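Myosin-17 (Arabidopsis thaliana, PDB 7KFL) probably recruits cargo to a plant class XI myosin motor through its globular tail, the cargo-binding domain. Local coordinates at residues A[254-259]-A[376-381]; A[263-268]-A[307-312]; A[299-304]-A[327-332]; A[331-336]-A[372-377]. All coordinates share one frame; numbering follows the deposited sequence.

Contact 1 of 4, residues A[254-259]-A[376-381]; sequences LFNSLL and FLLDDD
N256 turns CG anti to its own carbonyl carbon (chi1 -76°), beside the backbone N, and from there its amide meets the main chain of L378. F255 does otherwise: CG is anti to the backbone N (chi1 -178°), which puts the ring beside L378 and the carbonyl of F376. The N256 amide makes a two-point hydrogen bond to the backbone of L378, holding both the N-H and the C=O of that one residue. It ties the extended loop 376-381 to helix 236-260 of the DIL domain. L378 N donates to N256 OD1 at 2.9 Å, in the carbonyl plane and on a lone pair. The return bond runs from N256 ND2 to L378 O at 3.1 Å, and the acceptor lies in the plane of the amide. Both bonds are nearly straight, so the pair should fix the rotation of the amide. Beside these bonds the packing is apolar. L378 crosses F255 at about a right angle, with L378 CD1 3.3 Å from F255 CD2. H301 meets the same F255 ring edge-to-face. F376 O lies near the plane of the F255 ring, at its edge. L377 CD2 packs 4.0 Å from L259 CD1. That same L259 CD1 sits 4.3 Å above the F376 ring plane, over the ring centre, and 3.3 Å from F376 O.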
# COMPACT_ATOMS: atom_id res chain seq x y z
N LEU A 254 2.39 14.15 -7.55
CA LEU A 254 1.74 15.49 -7.68
C LEU A 254 2.67 16.58 -7.15
O LEU A 254 2.81 17.61 -7.83
CB LEU A 254 0.41 15.49 -6.93
CG LEU A 254 -0.68 14.57 -7.50
CD1 LEU A 254 -1.93 14.63 -6.64
CD2 LEU A 254 -1.00 14.93 -8.94
N PHE A 255 3.28 16.37 -5.98
CA PHE A 255 4.16 17.38 -5.33
C PHE A 255 5.44 17.57 -6.15
O PHE A 255 5.92 18.71 -6.23
CB PHE A 255 4.51 16.98 -3.89
CG PHE A 255 5.37 18.01 -3.19
CD1 PHE A 255 4.80 19.15 -2.65
CD2 PHE A 255 6.74 17.85 -3.11
CE1 PHE A 255 5.59 20.10 -2.02
CE2 PHE A 255 7.53 18.79 -2.48
CZ PHE A 255 6.95 19.92 -1.94
N ASN A 256 5.98 16.49 -6.72
CA ASN A 256 7.23 16.54 -7.53
C ASN A 256 7.00 17.35 -8.81
O ASN A 256 7.94 18.03 -9.25
CB ASN A 256 7.79 15.14 -7.83
CG ASN A 256 8.47 14.50 -6.64
OD1 ASN A 256 8.70 15.15 -5.62
ND2 ASN A 256 8.79 13.22 -6.76
N SER A 257 5.79 17.29 -9.38
CA SER A 257 5.42 18.00 -10.64
C SER A 257 5.36 19.51 -10.40
O SER A 257 5.66 20.28 -11.34
CB SER A 257 4.14 17.46 -11.23
OG SER A 257 3.02 17.77 -10.42
N LEU A 258 5.00 19.94 -9.18
CA LEU A 258 5.02 21.37 -8.77
C LEU A 258 6.46 21.89 -8.78
O LEU A 258 6.66 23.05 -9.19
CB LEU A 258 4.40 21.54 -7.38
CG LEU A 258 2.91 21.22 -7.24
CD1 LEU A 258 2.37 21.76 -5.93
CD2 LEU A 258 2.11 21.77 -8.41
N LEU A 259 7.42 21.06 -8.35
CA LEU A 259 8.85 21.44 -8.20
C LEU A 259 9.55 21.45 -9.57
O LEU A 259 10.46 22.29 -9.74
CB LEU A 259 9.56 20.46 -7.26
CG LEU A 259 9.01 20.37 -5.83
CD1 LEU A 259 9.83 19.38 -5.02
CD2 LEU A 259 9.00 21.73 -5.15
N PHE A 376 14.00 18.04 -1.02
CA PHE A 376 13.51 18.69 -2.26
C PHE A 376 12.46 17.78 -2.90
O PHE A 376 11.29 17.88 -2.48
CB PHE A 376 14.68 19.06 -3.18
CG PHE A 376 14.29 19.93 -4.35
CD1 PHE A 376 13.71 21.17 -4.14
CD2 PHE A 376 14.51 19.51 -5.66
CE1 PHE A 376 13.35 21.97 -5.22
CE2 PHE A 376 14.15 20.32 -6.73
CZ PHE A 376 13.57 21.54 -6.51
N LEU A 377 12.85 16.92 -3.84
CA LEU A 377 11.96 15.89 -4.43
C LEU A 377 11.58 14.88 -3.34
O LEU A 377 12.41 14.63 -2.45
CB LEU A 377 12.66 15.20 -5.61
CG LEU A 377 12.94 16.10 -6.81
CD1 LEU A 377 13.67 15.32 -7.90
CD2 LEU A 377 11.66 16.69 -7.37
N LEU A 378 10.36 14.34 -3.40
CA LEU A 378 9.85 13.30 -2.46
C LEU A 378 10.06 11.92 -3.09
O LEU A 378 10.20 11.82 -4.33
CB LEU A 378 8.37 13.55 -2.17
CG LEU A 378 8.03 14.91 -1.55
CD1 LEU A 378 6.53 15.04 -1.36
CD2 LEU A 378 8.75 15.11 -0.23
N ASP A 379 10.09 10.89 -2.24
CA ASP A 379 10.12 9.46 -2.65
C ASP A 379 8.98 8.74 -1.93
O ASP A 379 8.74 9.05 -0.74
CB ASP A 379 11.48 8.83 -2.35
CG ASP A 379 11.90 7.78 -3.37
OD1 ASP A 379 11.01 7.26 -4.07
OD2 ASP A 379 13.12 7.51 -3.45
N ASP A 380 8.30 7.84 -2.63
CA ASP A 380 7.16 7.04 -2.09
C ASP A 380 7.71 5.99 -1.12
O ASP A 380 8.94 5.80 -1.07
CB ASP A 380 6.33 6.41 -3.21
CG ASP A 380 7.12 5.49 -4.14
OD1 ASP A 380 8.03 4.79 -3.65
OD2 ASP A 380 6.81 5.50 -5.34
N ASP A 381 6.81 5.32 -0.40
CA ASP A 381 7.12 4.20 0.53
C ASP A 381 6.90 2.88 -0.23
O ASP A 381 5.73 2.49 -0.41
CB ASP A 381 6.26 4.28 1.79
CG ASP A 381 6.64 3.28 2.87
OD1 ASP A 381 7.71 2.64 2.72
OD2 ASP A 381 5.88 3.15 3.85

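Contact 2 of 4, residues A[263-268]-A[307-312]; sequences ECCSFS and GFLVIH
The start of helix 267-287, with S266 as its N-cap, packs against the C-terminal part of helix 300-309 and the residues that follow it. F267 and L309 carry most of this contact. Their CA atoms are 5.3 Å apart. The touching parts, 264-267 and 309-312, run almost the same way, 8° apart end to end. CG of F267 is anti to the backbone N (chi1 -168°), and the ring lies against the main chain of 309-311. It meets carbonyl oxygens more than side chains. F267 CD2 is 3.2 Å from L309 O, and F267 CE2 is 3.2 Å from V310 O, both in oblique approach. I311 O lies further off, at the ring edge. F267 CZ comes 4.0 Å from H312 CE1, and V310 CB is also near this end of the ring. L309 answers from its own side: its CD2 is 3.8 Å from S266 O and 4.2 Å from C265 SG. L309 O and I311 O both accept from K314 NZ, so these oxygens have a polar partner besides the ring. An alanine at F267 would probably open a gap beside the backbone of 309-311 and take away the contact of H312 CE1 with the ring. S266 OG accepts from N269 N, the capping bond at the start of the helix. A serine N-cap thus opens helix 267-287, and the next residue packs against the end of a neighbouring helix and the turn after it, within the largely helical DIL domain.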
# COMPACT_ATOMS: atom_id res chain seq x y z
N GLU A 263 4.74 24.85 -15.66
CA GLU A 263 3.30 24.97 -16.02
C GLU A 263 2.39 24.47 -14.88
O GLU A 263 1.24 24.94 -14.82
CB GLU A 263 2.98 24.21 -17.32
CG GLU A 263 3.16 22.71 -17.24
CD GLU A 263 4.54 22.19 -17.60
OE1 GLU A 263 5.51 22.98 -17.50
OE2 GLU A 263 4.65 21.00 -17.98
N CYS A 264 2.87 23.55 -14.03
CA CYS A 264 2.11 23.00 -12.87
C CYS A 264 2.20 23.95 -11.67
O CYS A 264 1.38 23.81 -10.75
CB CYS A 264 2.62 21.63 -12.46
SG CYS A 264 2.45 20.38 -13.76
N CYS A 265 3.17 24.87 -11.68
CA CYS A 265 3.43 25.84 -10.59
C CYS A 265 2.68 27.15 -10.89
O CYS A 265 3.34 28.20 -11.01
CB CYS A 265 4.92 26.06 -10.41
SG CYS A 265 5.39 26.40 -8.70
N SER A 266 1.35 27.08 -11.02
CA SER A 266 0.45 28.22 -11.34
C SER A 266 -0.74 28.23 -10.38
O SER A 266 -0.94 27.23 -9.67
CB SER A 266 -0.01 28.16 -12.77
OG SER A 266 -0.77 26.99 -13.02
N PHE A 267 -1.49 29.33 -10.37
CA PHE A 267 -2.72 29.48 -9.56
C PHE A 267 -3.79 28.52 -10.09
O PHE A 267 -4.38 27.78 -9.27
CB PHE A 267 -3.23 30.93 -9.59
CG PHE A 267 -4.31 31.20 -8.57
CD1 PHE A 267 -5.62 30.83 -8.81
CD2 PHE A 267 -4.00 31.80 -7.36
CE1 PHE A 267 -6.61 31.07 -7.86
CE2 PHE A 267 -4.98 32.04 -6.42
CZ PHE A 267 -6.28 31.67 -6.67
N SER A 268 -4.02 28.54 -11.40
CA SER A 268 -5.06 27.75 -12.11
C SER A 268 -4.84 26.25 -11.86
O SER A 268 -5.84 25.53 -11.68
CB SER A 268 -5.10 28.06 -13.58
OG SER A 268 -4.03 27.44 -14.27
N GLY A 307 -2.37 24.56 -1.16
CA GLY A 307 -2.81 25.61 -0.22
C GLY A 307 -2.06 26.91 -0.46
O GLY A 307 -2.70 27.98 -0.38
N PHE A 308 -0.76 26.83 -0.74
CA PHE A 308 0.12 27.99 -1.07
C PHE A 308 -0.29 28.57 -2.42
O PHE A 308 -0.54 29.78 -2.48
CB PHE A 308 1.60 27.59 -1.05
CG PHE A 308 2.54 28.69 -1.47
CD1 PHE A 308 2.91 29.68 -0.57
CD2 PHE A 308 3.06 28.73 -2.75
CE1 PHE A 308 3.77 30.70 -0.95
CE2 PHE A 308 3.92 29.75 -3.13
CZ PHE A 308 4.28 30.73 -2.23
N LEU A 309 -0.35 27.74 -3.47
CA LEU A 309 -0.59 28.16 -4.88
C LEU A 309 -1.89 28.97 -5.01
O LEU A 309 -1.93 29.85 -5.89
CB LEU A 309 -0.63 26.93 -5.79
CG LEU A 309 0.72 26.26 -6.09
CD1 LEU A 309 0.51 24.97 -6.86
CD2 LEU A 309 1.65 27.19 -6.85
N VAL A 310 -2.90 28.68 -4.19
CA VAL A 310 -4.27 29.27 -4.31
C VAL A 310 -4.47 30.43 -3.33
O VAL A 310 -5.51 31.10 -3.44
CB VAL A 310 -5.38 28.21 -4.13
CG1 VAL A 310 -5.23 27.06 -5.11
CG2 VAL A 310 -5.47 27.70 -2.70
N ILE A 311 -3.54 30.65 -2.38
CA ILE A 311 -3.70 31.70 -1.33
C ILE A 311 -3.68 33.07 -2.01
O ILE A 311 -2.89 33.25 -2.96
CB ILE A 311 -2.63 31.58 -0.22
CG1 ILE A 311 -3.13 32.18 1.10
CG2 ILE A 311 -1.31 32.20 -0.64
CD1 ILE A 311 -4.16 31.34 1.82
N HIS A 312 -4.55 33.98 -1.56
CA HIS A 312 -4.69 35.37 -2.09
C HIS A 312 -3.63 36.26 -1.43
O HIS A 312 -3.28 36.01 -0.26
CB HIS A 312 -6.11 35.90 -1.85
CG HIS A 312 -7.17 35.14 -2.57
ND1 HIS A 312 -7.19 35.01 -3.94
CD2 HIS A 312 -8.26 34.48 -2.11
CE1 HIS A 312 -8.23 34.30 -4.30
NE2 HIS A 312 -8.90 33.96 -3.20

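Contact 3 of 4, residues A[299-304]-A[327-332]; sequences LRHIRQ and CPVLSI
V329 lays its CG1 methyl over one face of the H301 ring, a CH-pi contact with CG1 3.4 Å from the ring centroid. The methyl is shifted toward the rim, and its closest ring atom is H301 CE1, at 3.3 Å. CG1 reaches the ring because it is anti to the backbone N of V329 (chi1 162°). The other methyl goes to R300: V329 CG2 is 3.6 Å from R300 NH1, while CG1 lies over a face of the guanidinium. V329 thus touches two side chains of helix 300-309 in the DIL domain. Q304, one turn further on, adds the polar part. Its chain is extended beyond CG and brings OE1 to the loop that leaves helix 319-326. V329 N donates to Q304 OE1 at 3.0 Å, in the carbonyl plane and on a lone pair. P328 CD also touches that oxygen, at 3.2 Å, and C327 SG packs 3.4 Å from Q304 O. L330 CD1 reaches H301 O and Q304 CB. The H301 side chain also touches N251 of helix 236-260. The chemistry is one hydrogen bond beside the packing of aliphatic carbons on polar flat groups. With OE1 committed to V329 N, the amide turns NE2 toward V329 CG2. The 327-330 turn is held to the helix through V329 N and the V329 methyls, and L330 N to C327 O closes it.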
# COMPACT_ATOMS: atom_id res chain seq x y z
N LEU A 299 -0.94 12.91 1.99
CA LEU A 299 -1.02 14.00 0.97
C LEU A 299 -0.68 15.36 1.59
O LEU A 299 -0.88 16.38 0.90
CB LEU A 299 -2.43 14.02 0.37
CG LEU A 299 -2.86 12.78 -0.41
CD1 LEU A 299 -4.31 12.88 -0.83
CD2 LEU A 299 -1.98 12.56 -1.63
N ARG A 300 -0.20 15.39 2.84
CA ARG A 300 0.04 16.63 3.62
C ARG A 300 0.95 17.59 2.84
O ARG A 300 0.74 18.81 2.96
CB ARG A 300 0.60 16.32 5.02
CG ARG A 300 1.92 15.56 5.03
CD ARG A 300 2.24 15.01 6.40
NE ARG A 300 3.37 14.08 6.38
CZ ARG A 300 4.49 14.18 7.09
NH1 ARG A 300 4.67 15.18 7.94
NH2 ARG A 300 5.43 13.26 6.97
N HIS A 301 1.92 17.07 2.07
CA HIS A 301 2.83 17.88 1.21
C HIS A 301 2.04 18.58 0.11
O HIS A 301 2.05 19.83 0.07
CB HIS A 301 3.94 17.02 0.57
CG HIS A 301 4.97 16.51 1.52
ND1 HIS A 301 6.18 17.16 1.70
CD2 HIS A 301 5.01 15.42 2.31
CE1 HIS A 301 6.91 16.50 2.58
NE2 HIS A 301 6.21 15.42 2.96
N ILE A 302 1.40 17.81 -0.77
CA ILE A 302 0.66 18.34 -1.96
C ILE A 302 -0.47 19.25 -1.49
O ILE A 302 -0.66 20.31 -2.11
CB ILE A 302 0.16 17.21 -2.89
CG1 ILE A 302 -0.51 17.76 -4.16
CG2 ILE A 302 -0.77 16.24 -2.17
CD1 ILE A 302 0.37 18.66 -4.99
N ARG A 303 -1.18 18.87 -0.42
CA ARG A 303 -2.29 19.67 0.18
C ARG A 303 -1.79 21.07 0.53
O ARG A 303 -2.43 22.06 0.10
CB ARG A 303 -2.86 18.96 1.41
CG ARG A 303 -3.75 17.77 1.08
CD ARG A 303 -3.94 16.83 2.26
NE ARG A 303 -4.49 17.51 3.43
CZ ARG A 303 -4.54 17.01 4.66
NH1 ARG A 303 -4.07 15.80 4.91
NH2 ARG A 303 -5.07 17.72 5.63
N GLN A 304 -0.68 21.15 1.27
CA GLN A 304 -0.07 22.42 1.77
C GLN A 304 0.47 23.23 0.59
O GLN A 304 0.23 24.45 0.55
CB GLN A 304 1.01 22.12 2.80
CG GLN A 304 0.44 21.71 4.16
CD GLN A 304 1.50 21.24 5.13
OE1 GLN A 304 2.65 21.66 5.08
NE2 GLN A 304 1.10 20.37 6.05
N CYS A 327 2.43 26.01 5.27
CA CYS A 327 3.23 24.87 4.72
C CYS A 327 4.26 24.37 5.73
O CYS A 327 5.44 24.30 5.42
CB CYS A 327 3.92 25.29 3.43
SG CYS A 327 2.80 26.00 2.20
N PRO A 328 3.84 23.96 6.96
CA PRO A 328 4.78 23.52 7.99
C PRO A 328 5.58 22.25 7.67
O PRO A 328 6.58 22.03 8.32
CB PRO A 328 3.89 23.29 9.22
CG PRO A 328 2.52 23.02 8.64
CD PRO A 328 2.44 23.90 7.42
N VAL A 329 5.14 21.45 6.70
CA VAL A 329 5.78 20.16 6.30
C VAL A 329 6.80 20.41 5.18
O VAL A 329 7.75 19.60 5.07
CB VAL A 329 4.73 19.11 5.89
CG1 VAL A 329 5.32 17.96 5.09
CG2 VAL A 329 3.98 18.58 7.11
N LEU A 330 6.63 21.48 4.40
CA LEU A 330 7.53 21.81 3.25
C LEU A 330 8.85 22.37 3.78
O LEU A 330 8.83 23.16 4.73
CB LEU A 330 6.84 22.82 2.32
CG LEU A 330 6.04 22.21 1.17
CD1 LEU A 330 4.81 21.48 1.69
CD2 LEU A 330 5.64 23.29 0.17
N SER A 331 9.97 21.97 3.15
CA SER A 331 11.33 22.49 3.41
C SER A 331 11.48 23.87 2.74
O SER A 331 10.67 24.19 1.85
CB SER A 331 12.38 21.54 2.91
OG SER A 331 12.47 21.58 1.49
N ILE A 332 12.50 24.63 3.15
CA ILE A 332 12.83 25.97 2.58
C ILE A 332 13.16 25.80 1.09
O ILE A 332 12.69 26.63 0.29
CB ILE A 332 13.98 26.64 3.36
CG1 ILE A 332 13.57 26.99 4.80
CG2 ILE A 332 14.50 27.86 2.62
CD1 ILE A 332 12.50 28.06 4.91

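Contact 4 of 4, residues A[331-336]-A[372-377]; sequences SIQQLY and VSSSFL
Q334 NE2 donates to F376 O at 2.8 Å, with the acceptor close to the plane of the amide. S331 OG bonds to S375 O, though the modelled length is so short that its exact value is doubtful. The Q334 bond ties the loop 372-377 to the N-terminus of helix 332-341, which opens with a capping box of S331 and Q334. Q333 covers the ring of F376 on the side away from L259. Its NE2 lies 3.4 Å above the ring plane, offset toward the rim, and amide and ring planes are only 10° apart. A bend at chi2 of Q333 sets CD near F376 CD1. The second shell is the box itself. Q334 N donates to S331 OG at 3.3 Å. Q334 uses both ends of its amide, one on the cap and one on the loop. An alanine in its place would probably leave F376 O and S331 N without these partners and hold the loop less firmly at the helix end. Outside this, Q334 packs on F255 of helix 236-260. The return bond of the box, S331 N to Q334 OE1, is 2.8 Å long, with the donor 47° out of the carbonyl plane.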
# COMPACT_ATOMS: atom_id res chain seq x y z
N SER A 331 9.97 21.97 3.15
CA SER A 331 11.33 22.49 3.41
C SER A 331 11.48 23.87 2.74
O SER A 331 10.67 24.19 1.85
CB SER A 331 12.38 21.54 2.91
OG SER A 331 12.47 21.58 1.49
N ILE A 332 12.50 24.63 3.15
CA ILE A 332 12.83 25.97 2.58
C ILE A 332 13.16 25.80 1.09
O ILE A 332 12.69 26.63 0.29
CB ILE A 332 13.98 26.64 3.36
CG1 ILE A 332 13.57 26.99 4.80
CG2 ILE A 332 14.50 27.86 2.62
CD1 ILE A 332 12.50 28.06 4.91
N GLN A 333 13.94 24.77 0.74
CA GLN A 333 14.42 24.53 -0.65
C GLN A 333 13.21 24.25 -1.56
O GLN A 333 13.27 24.64 -2.75
CB GLN A 333 15.42 23.38 -0.72
CG GLN A 333 16.57 23.63 -1.70
CD GLN A 333 16.84 22.48 -2.64
OE1 GLN A 333 17.18 21.37 -2.22
NE2 GLN A 333 16.71 22.74 -3.93
N GLN A 334 12.16 23.61 -1.03
CA GLN A 334 10.90 23.31 -1.75
C GLN A 334 10.12 24.61 -1.99
O GLN A 334 9.77 24.88 -3.15
CB GLN A 334 10.05 22.30 -0.97
CG GLN A 334 10.59 20.88 -1.02
CD GLN A 334 9.97 19.99 0.03
OE1 GLN A 334 9.26 20.45 0.92
NE2 GLN A 334 10.24 18.70 -0.07
N LEU A 335 9.86 25.37 -0.92
CA LEU A 335 9.12 26.66 -0.95
C LEU A 335 9.77 27.60 -1.97
O LEU A 335 9.03 28.20 -2.77
CB LEU A 335 9.12 27.29 0.44
CG LEU A 335 8.21 26.62 1.47
CD1 LEU A 335 8.47 27.19 2.86
CD2 LEU A 335 6.75 26.77 1.10
N TYR A 336 11.10 27.72 -1.93
CA TYR A 336 11.89 28.63 -2.80
C TYR A 336 11.58 28.32 -4.27
O TYR A 336 11.23 29.26 -5.01
CB TYR A 336 13.39 28.52 -2.50
CG TYR A 336 14.26 29.33 -3.43
CD1 TYR A 336 14.45 30.69 -3.23
CD2 TYR A 336 14.90 28.74 -4.51
CE1 TYR A 336 15.25 31.44 -4.08
CE2 TYR A 336 15.69 29.48 -5.37
CZ TYR A 336 15.87 30.83 -5.15
OH TYR A 336 16.66 31.56 -6.00
N VAL A 372 24.16 20.03 5.42
CA VAL A 372 22.86 19.45 5.88
C VAL A 372 21.99 19.18 4.64
O VAL A 372 21.55 20.17 4.02
CB VAL A 372 22.15 20.38 6.88
CG1 VAL A 372 20.69 20.01 7.09
CG2 VAL A 372 22.89 20.43 8.21
N SER A 373 21.78 17.91 4.30
CA SER A 373 20.88 17.46 3.21
C SER A 373 19.45 17.85 3.55
O SER A 373 18.92 17.33 4.56
CB SER A 373 21.00 15.98 2.97
OG SER A 373 22.33 15.62 2.61
N SER A 374 18.85 18.76 2.77
CA SER A 374 17.45 19.23 2.93
C SER A 374 16.56 18.50 1.92
O SER A 374 17.07 18.11 0.85
CB SER A 374 17.36 20.73 2.77
OG SER A 374 17.81 21.15 1.49
N SER A 375 15.28 18.32 2.26
CA SER A 375 14.26 17.68 1.39
C SER A 375 13.98 18.59 0.19
O SER A 375 13.77 19.80 0.41
CB SER A 375 13.00 17.38 2.16
OG SER A 375 13.26 16.48 3.23
N PHE A 376 14.00 18.04 -1.02
CA PHE A 376 13.51 18.69 -2.26
C PHE A 376 12.46 17.78 -2.90
O PHE A 376 11.29 17.88 -2.48
CB PHE A 376 14.68 19.06 -3.18
CG PHE A 376 14.29 19.93 -4.35
CD1 PHE A 376 13.71 21.17 -4.14
CD2 PHE A 376 14.51 19.51 -5.66
CE1 PHE A 376 13.35 21.97 -5.22
CE2 PHE A 376 14.15 20.32 -6.73
CZ PHE A 376 13.57 21.54 -6.51
N LEU A 377 12.85 16.92 -3.84
CA LEU A 377 11.96 15.89 -4.43
C LEU A 377 11.58 14.88 -3.34
O LEU A 377 12.41 14.63 -2.45
CB LEU A 377 12.66 15.20 -5.61
CG LEU A 377 12.94 16.10 -6.81
CD1 LEU A 377 13.67 15.32 -7.90
CD2 LEU A 377 11.66 16.69 -7.37

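In the fold
Contacts 1, 3 and 4 form a compact group, with their centres 11 Å apart in each pairing. The chain after helix 354-369 serves contacts 4 and 1 in turn, and they share F376 and L377. Contacts 3 and 4 share S331 and I332, where the loop passes into helix 332-341. L378 CD1 joins contact 1 to contact 3, lying 3.6 Å from H301 CG. Contact 2 is further away, 13 Å from contact 3, 16 Å from contact 1 and 18 Å from contact 4 between centres. It still meets contact 1, where L258 CD1 is 3.8 Å from L309 CD1, and it shares helix 300-309 with contact 3. No bound ligand or cargo marks a site here.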